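Local atomic coordinates of dihydrodipicolinate synthase (Rhodopseudomonas palustris, PDB entry 3DZ1), a protein that probably acts as a 4-hydroxy-tetrahydrodipicolinate synthase, a pyruvate-dependent lyase of the DapA family on the pathway to lysine. Residues Met167-Asp172 / Gly215-Tyr220; Cys198-Leu203 / Tyr254-Gly259. All blocks are in the same frame, centred on the assembly; numbering follows the deposited sequence.

Contact 1: residues Met167-Asp172 / Gly215-Tyr220; sequences MLKHED and GAMTGY
Met-167 and Met-217, both present as selenomethionine, meet through the ends of their chains: Met-167 SE lies 3.5 Å from Met-217 CE. Each side chain leaves the backbone with CG anti to N and bends at its third torsion (-75° for Met-167, -71° for Met-217), a turn that sets selenium against methyl as the two chains meet at a slant. The second apolar meeting is with a lysine. The extended chain of Lys-169 runs at about a right angle across Met-217, whose SE sits 3.7 Å from Lys-169 CD and 3.9 Å from both Lys-169 CG and Lys-169 CE, so selenium rests against three successive methylenes.

No hydrogen bond links the two segments, and Lys-169 and Met-217, the nearest pair along the backbones, keep their CA atoms 7.2 Å apart. The two strands do not pair directly: 165-170 and 215-218 are the sixth and eighth of the eight parallel strands of a TIM barrel, with strand 195-198 between them. Phe-13 and Ile-15 of strand 11-15 also touch Met-217. Met-217 is a predicted pyruvate-binding residue, and the place of Lys-169 on the sixth strand is consistent with that of the Schiff-base lysine in this family.

Side-chain polar bonds run within a segment or to neighbouring parts of the barrel. Lys-169 NZ forms a salt bridge with Glu-171 OE1 at 3.0 Å, approaching from above the carboxylate, 58° out of its plane; Gln-140 NE2 also bonds to OE1. At the end of the eighth strand, Tyr-220 N donates to Thr-218 OG1 at 2.8 Å, closing an ST turn.

Contact 2: residues Cys198-Leu203 / Tyr254-Gly259; sequences CGNGGL and YEHQQG
The imidazole of His-256 meets the Asn-200 amide with the two planes 77° apart. Asn-200 OD1 lies at the ring edge, near its plane; its spacing from His-256 CE1 is too short to be trusted, and its 3.4 Å approach to His-256 NE2 has too poor an angle for a hydrogen bond. Two apolar neighbours come in obliquely: Gly-201 CA at 3.9 Å from His-256 ND1, and Leu-203 CD2 at 3.9 Å from His-256 CD2. With CG anti to its backbone nitrogen (chi1 -176°), His-256 carries its ring out to this loop.

Gly-201 has positive phi, which favours glycine, and a CB modelled there would fall 2.5 Å from His-256 ND1. The loop is folded by two backbone bonds, Gly-202 N to Gly-199 O at 3.0 Å and Leu-203 N to Asn-200 O at 3.2 Å. Replacing His-256 with an alanine would probably open a gap between loop and helix end and leave Leu-203 CD2 without its ring neighbour.

His-256 is the first residue to leave the conformation of helix 238-255 and centres an inverse gamma turn, with a weak bond from Gln-257 N to Glu-255 O. The contact thus ties the loop between strand 195-198 and helix 205-211 to the end of helix 238-255, where Tyr-254 packs on helix 289-301 and, edge-to-face, on Phe-207 of a second subunit.

In the fold
Along the chain the segments alternate: 167-172, 198-203, 215-220, then 254-259. The centres of contacts 1 and 2 are about 11 Å apart; contact 1 lies about 5 Å from the centre of the chain, inside the barrel, and contact 2 about 11 Å from it. They touch where the sixth and seventh strands end: His-170 O is 2.8 Å from Gly-199 N and Glu-171 OE2 is 2.7 Å from Asn-200 N, both probable hydrogen bonds. Tyr-220 also packs against Glu-255. The loops after the sixth, seventh and eighth strands therefore lead from the predicted pyruvate site towards the end of helix 238-255, near which Leu-203 O accepts from Arg-253 NH1 of a second subunit.

Contact 1: residues Met167-Asp172 / Gly215-Tyr220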
loop_
_atom_site.group_PDB
_atom_site.type_symbol
_atom_site.label_atom_id
_atom_site.label_comp_id
_atom_site.label_asym_id
_atom_site.label_seq_id
_atom_site.Cartn_x
_atom_site.Cartn_y
_atom_site.Cartn_z
HETATM N N MSE A 167 10.572 -21.160 16.023
HETATM C CA MSE A 167 11.307 -19.910 16.106
HETATM C C MSE A 167 10.625 -18.735 15.433
HETATM O O MSE A 167 9.859 -18.894 14.479
HETATM C CB MSE A 167 12.689 -20.104 15.468
HETATM C CG MSE A 167 13.580 -18.863 15.421
HETATM SE SE MSE A 167 15.106 -19.139 14.231
HETATM C CE MSE A 167 16.151 -20.307 15.385
ATOM N N LEU A 168 10.915 -17.549 15.954
ATOM C CA LEU A 168 10.412 -16.316 15.387
ATOM C C LEU A 168 11.641 -15.544 14.934
ATOM O O LEU A 168 12.590 -15.381 15.711
ATOM C CB LEU A 168 9.673 -15.475 16.435
ATOM C CG LEU A 168 9.432 -14.008 16.033
ATOM C CD1 LEU A 168 8.372 -13.938 14.940
ATOM C CD2 LEU A 168 8.986 -13.193 17.246
ATOM N N LYS A 169 11.654 -15.112 13.676
ATOM C CA LYS A 169 12.754 -14.285 13.209
ATOM C C LYS A 169 12.163 -12.908 13.428
ATOM O O LYS A 169 11.333 -12.443 12.644
ATOM C CB LYS A 169 13.059 -14.462 11.724
ATOM C CG LYS A 169 14.270 -13.624 11.315
ATOM C CD LYS A 169 14.418 -13.466 9.814
ATOM C CE LYS A 169 15.625 -12.592 9.501
ATOM N NZ LYS A 169 15.737 -12.266 8.060
ATOM N N HIS A 170 12.577 -12.284 14.519
ATOM C CA HIS A 170 12.094 -10.972 14.929
ATOM C C HIS A 170 12.715 -9.805 14.170
ATOM O O HIS A 170 13.893 -9.488 14.350
ATOM C CB HIS A 170 12.339 -10.813 16.433
ATOM C CG HIS A 170 11.960 -9.471 16.978
ATOM N ND1 HIS A 170 10.663 -9.134 17.299
ATOM C CD2 HIS A 170 12.711 -8.381 17.258
ATOM C CE1 HIS A 170 10.630 -7.893 17.753
ATOM N NE2 HIS A 170 11.860 -7.415 17.738
ATOM N N GLU A 171 11.914 -9.156 13.331
ATOM C CA GLU A 171 12.397 -8.022 12.555
ATOM C C GLU A 171 11.467 -6.808 12.644
ATOM O O GLU A 171 11.587 -5.865 11.856
ATOM C CB GLU A 171 12.588 -8.437 11.088
ATOM C CG GLU A 171 13.551 -9.604 10.920
ATOM C CD GLU A 171 14.070 -9.740 9.501
ATOM O OE1 GLU A 171 13.463 -10.483 8.697
ATOM O OE2 GLU A 171 15.088 -9.086 9.194
ATOM N N ASP A 172 10.540 -6.826 13.599
ATOM C CA ASP A 172 9.621 -5.702 13.753
ATOM C C ASP A 172 10.421 -4.459 14.134
ATOM O O ASP A 172 11.456 -4.550 14.807
ATOM C CB ASP A 172 8.563 -5.990 14.820
ATOM C CG ASP A 172 7.345 -5.099 14.675
ATOM O OD1 ASP A 172 7.355 -4.226 13.780
ATOM O OD2 ASP A 172 6.378 -5.268 15.446
ATOM N N GLY A 215 19.355 -14.605 20.192
ATOM C CA GLY A 215 20.493 -14.328 19.345
ATOM C C GLY A 215 20.114 -13.543 18.112
ATOM O O GLY A 215 19.092 -12.845 18.086
ATOM N N ALA A 216 20.934 -13.672 17.078
ATOM C CA ALA A 216 20.707 -12.944 15.839
ATOM C C ALA A 216 20.728 -13.811 14.589
ATOM O O ALA A 216 21.453 -14.805 14.514
ATOM C CB ALA A 216 21.762 -11.849 15.698
HETATM N N MSE A 217 19.905 -13.433 13.619
HETATM C CA MSE A 217 19.889 -14.093 12.321
HETATM C C MSE A 217 20.243 -12.883 11.478
HETATM O O MSE A 217 19.382 -12.064 11.144
HETATM C CB MSE A 217 18.509 -14.623 11.945
HETATM C CG MSE A 217 18.577 -15.464 10.674
HETATM SE SE MSE A 217 16.901 -16.238 10.130
HETATM C CE MSE A 217 16.735 -17.550 11.525
ATOM N N THR A 218 21.527 -12.776 11.154
ATOM C CA THR A 218 22.057 -11.620 10.452
ATOM C C THR A 218 22.701 -11.802 9.085
ATOM O O THR A 218 23.409 -12.774 8.837
ATOM C CB THR A 218 23.098 -10.920 11.352
ATOM O OG1 THR A 218 23.699 -9.834 10.644
ATOM C CG2 THR A 218 24.182 -11.907 11.770
ATOM N N GLY A 219 22.455 -10.826 8.216
ATOM C CA GLY A 219 23.041 -10.817 6.889
ATOM C C GLY A 219 24.211 -9.839 6.889
ATOM O O GLY A 219 24.831 -9.595 5.855
ATOM N N TYR A 220 24.513 -9.278 8.060
ATOM C CA TYR A 220 25.612 -8.321 8.214
ATOM C C TYR A 220 26.940 -8.938 7.764
ATOM O O TYR A 220 27.233 -10.095 8.087
ATOM C CB TYR A 220 25.702 -7.875 9.678
ATOM C CG TYR A 220 26.760 -6.830 9.955
ATOM C CD1 TYR A 220 26.834 -5.658 9.197
ATOM C CD2 TYR A 220 27.679 -7.004 10.990
ATOM C CE1 TYR A 220 27.801 -4.687 9.465
ATOM C CE2 TYR A 220 28.645 -6.041 11.266
ATOM C CZ TYR A 220 28.702 -4.887 10.501
ATOM O OH TYR A 220 29.658 -3.937 10.783
#

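Contact 2: residues Cys198-Leu203 / Tyr254-Gly259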
loop_
_atom_site.group_PDB
_atom_site.type_symbol
_atom_site.label_atom_id
_atom_site.label_comp_id
_atom_site.label_asym_id
_atom_site.label_seq_id
_atom_site.Cartn_x
_atom_site.Cartn_y
_atom_site.Cartn_z
ATOM N N CYS A 198 16.905 -12.204 16.128
ATOM C CA CYS A 198 16.577 -10.912 15.557
ATOM C C CYS A 198 17.229 -10.541 14.245
ATOM O O CYS A 198 18.356 -10.948 13.943
ATOM C CB CYS A 198 16.847 -9.834 16.602
ATOM S SG CYS A 198 15.922 -10.153 18.124
ATOM N N GLY A 199 16.493 -9.746 13.472
ATOM C CA GLY A 199 16.972 -9.304 12.181
ATOM C C GLY A 199 16.924 -7.800 11.991
ATOM O O GLY A 199 17.452 -7.041 12.804
ATOM N N ASN A 200 16.269 -7.373 10.917
ATOM C CA ASN A 200 16.179 -5.958 10.564
ATOM C C ASN A 200 17.579 -5.357 10.520
ATOM O O ASN A 200 17.832 -4.296 11.092
ATOM C CB ASN A 200 15.301 -5.180 11.555
ATOM C CG ASN A 200 15.020 -3.759 11.082
ATOM O OD1 ASN A 200 14.933 -3.509 9.885
ATOM N ND2 ASN A 200 14.863 -2.831 12.018
ATOM N N GLY A 201 18.482 -6.061 9.837
ATOM C CA GLY A 201 19.854 -5.610 9.683
ATOM C C GLY A 201 20.684 -5.506 10.947
ATOM O O GLY A 201 21.809 -5.014 10.902
ATOM N N GLY A 202 20.135 -5.961 12.070
ATOM C CA GLY A 202 20.849 -5.894 13.333
ATOM C C GLY A 202 20.843 -4.494 13.919
ATOM O O GLY A 202 21.609 -4.188 14.833
ATOM N N LEU A 203 19.964 -3.642 13.399
ATOM C CA LEU A 203 19.876 -2.257 13.840
ATOM C C LEU A 203 19.637 -2.096 15.341
ATOM O O LEU A 203 20.091 -1.122 15.936
ATOM C CB LEU A 203 18.779 -1.536 13.048
ATOM C CG LEU A 203 18.810 -0.006 12.992
ATOM C CD1 LEU A 203 20.051 0.458 12.248
ATOM C CD2 LEU A 203 17.555 0.495 12.283
ATOM N N TYR A 254 24.689 1.533 7.309
ATOM C CA TYR A 254 24.941 1.803 5.892
ATOM C C TYR A 254 24.431 0.625 5.060
ATOM O O TYR A 254 23.829 0.814 4.002
ATOM C CB TYR A 254 26.438 2.010 5.621
ATOM C CG TYR A 254 26.716 2.687 4.291
ATOM C CD1 TYR A 254 26.878 4.069 4.210
ATOM C CD2 TYR A 254 26.764 1.949 3.105
ATOM C CE1 TYR A 254 27.082 4.702 2.978
ATOM C CE2 TYR A 254 26.962 2.570 1.874
ATOM C CZ TYR A 254 27.120 3.946 1.816
ATOM O OH TYR A 254 27.301 4.565 0.598
ATOM N N GLU A 255 24.669 -0.589 5.551
ATOM C CA GLU A 255 24.240 -1.803 4.858
ATOM C C GLU A 255 22.726 -1.985 4.963
ATOM O O GLU A 255 22.114 -2.681 4.149
ATOM C CB GLU A 255 24.936 -3.029 5.459
ATOM C CG GLU A 255 24.766 -4.300 4.644
ATOM C CD GLU A 255 25.213 -5.545 5.392
ATOM O OE1 GLU A 255 26.389 -5.615 5.791
ATOM O OE2 GLU A 255 24.382 -6.459 5.576
ATOM N N HIS A 256 22.139 -1.363 5.981
ATOM C CA HIS A 256 20.702 -1.438 6.228
ATOM C C HIS A 256 19.923 -0.483 5.326
ATOM O O HIS A 256 19.102 0.299 5.795
ATOM C CB HIS A 256 20.418 -1.111 7.699
ATOM C CG HIS A 256 18.981 -1.259 8.093
ATOM N ND1 HIS A 256 18.313 -2.462 8.038
ATOM C CD2 HIS A 256 18.088 -0.355 8.565
ATOM C CE1 HIS A 256 17.071 -2.295 8.458
ATOM N NE2 HIS A 256 16.908 -1.026 8.784
ATOM N N GLN A 257 20.205 -0.528 4.032
ATOM C CA GLN A 257 19.504 0.310 3.069
ATOM C C GLN A 257 18.886 -0.615 2.033
ATOM O O GLN A 257 19.559 -1.499 1.511
ATOM C CB GLN A 257 20.471 1.275 2.378
ATOM C CG GLN A 257 20.884 2.464 3.214
ATOM C CD GLN A 257 21.837 3.380 2.469
ATOM O OE1 GLN A 257 23.001 3.039 2.249
ATOM N NE2 GLN A 257 21.342 4.544 2.064
ATOM N N GLN A 258 17.606 -0.420 1.738
ATOM C CA GLN A 258 16.927 -1.256 0.756
ATOM C C GLN A 258 17.600 -1.182 -0.610
ATOM O O GLN A 258 17.896 -0.097 -1.106
ATOM C CB GLN A 258 15.461 -0.836 0.640
ATOM C CG GLN A 258 14.643 -1.143 1.883
ATOM C CD GLN A 258 14.588 -2.630 2.184
ATOM O OE1 GLN A 258 14.112 -3.423 1.370
ATOM N NE2 GLN A 258 15.078 -3.015 3.358
ATOM N N GLY A 259 17.843 -2.342 -1.214
ATOM C CA GLY A 259 18.479 -2.386 -2.520
ATOM C C GLY A 259 19.992 -2.287 -2.452
ATOM O O GLY A 259 20.708 -3.190 -2.903
#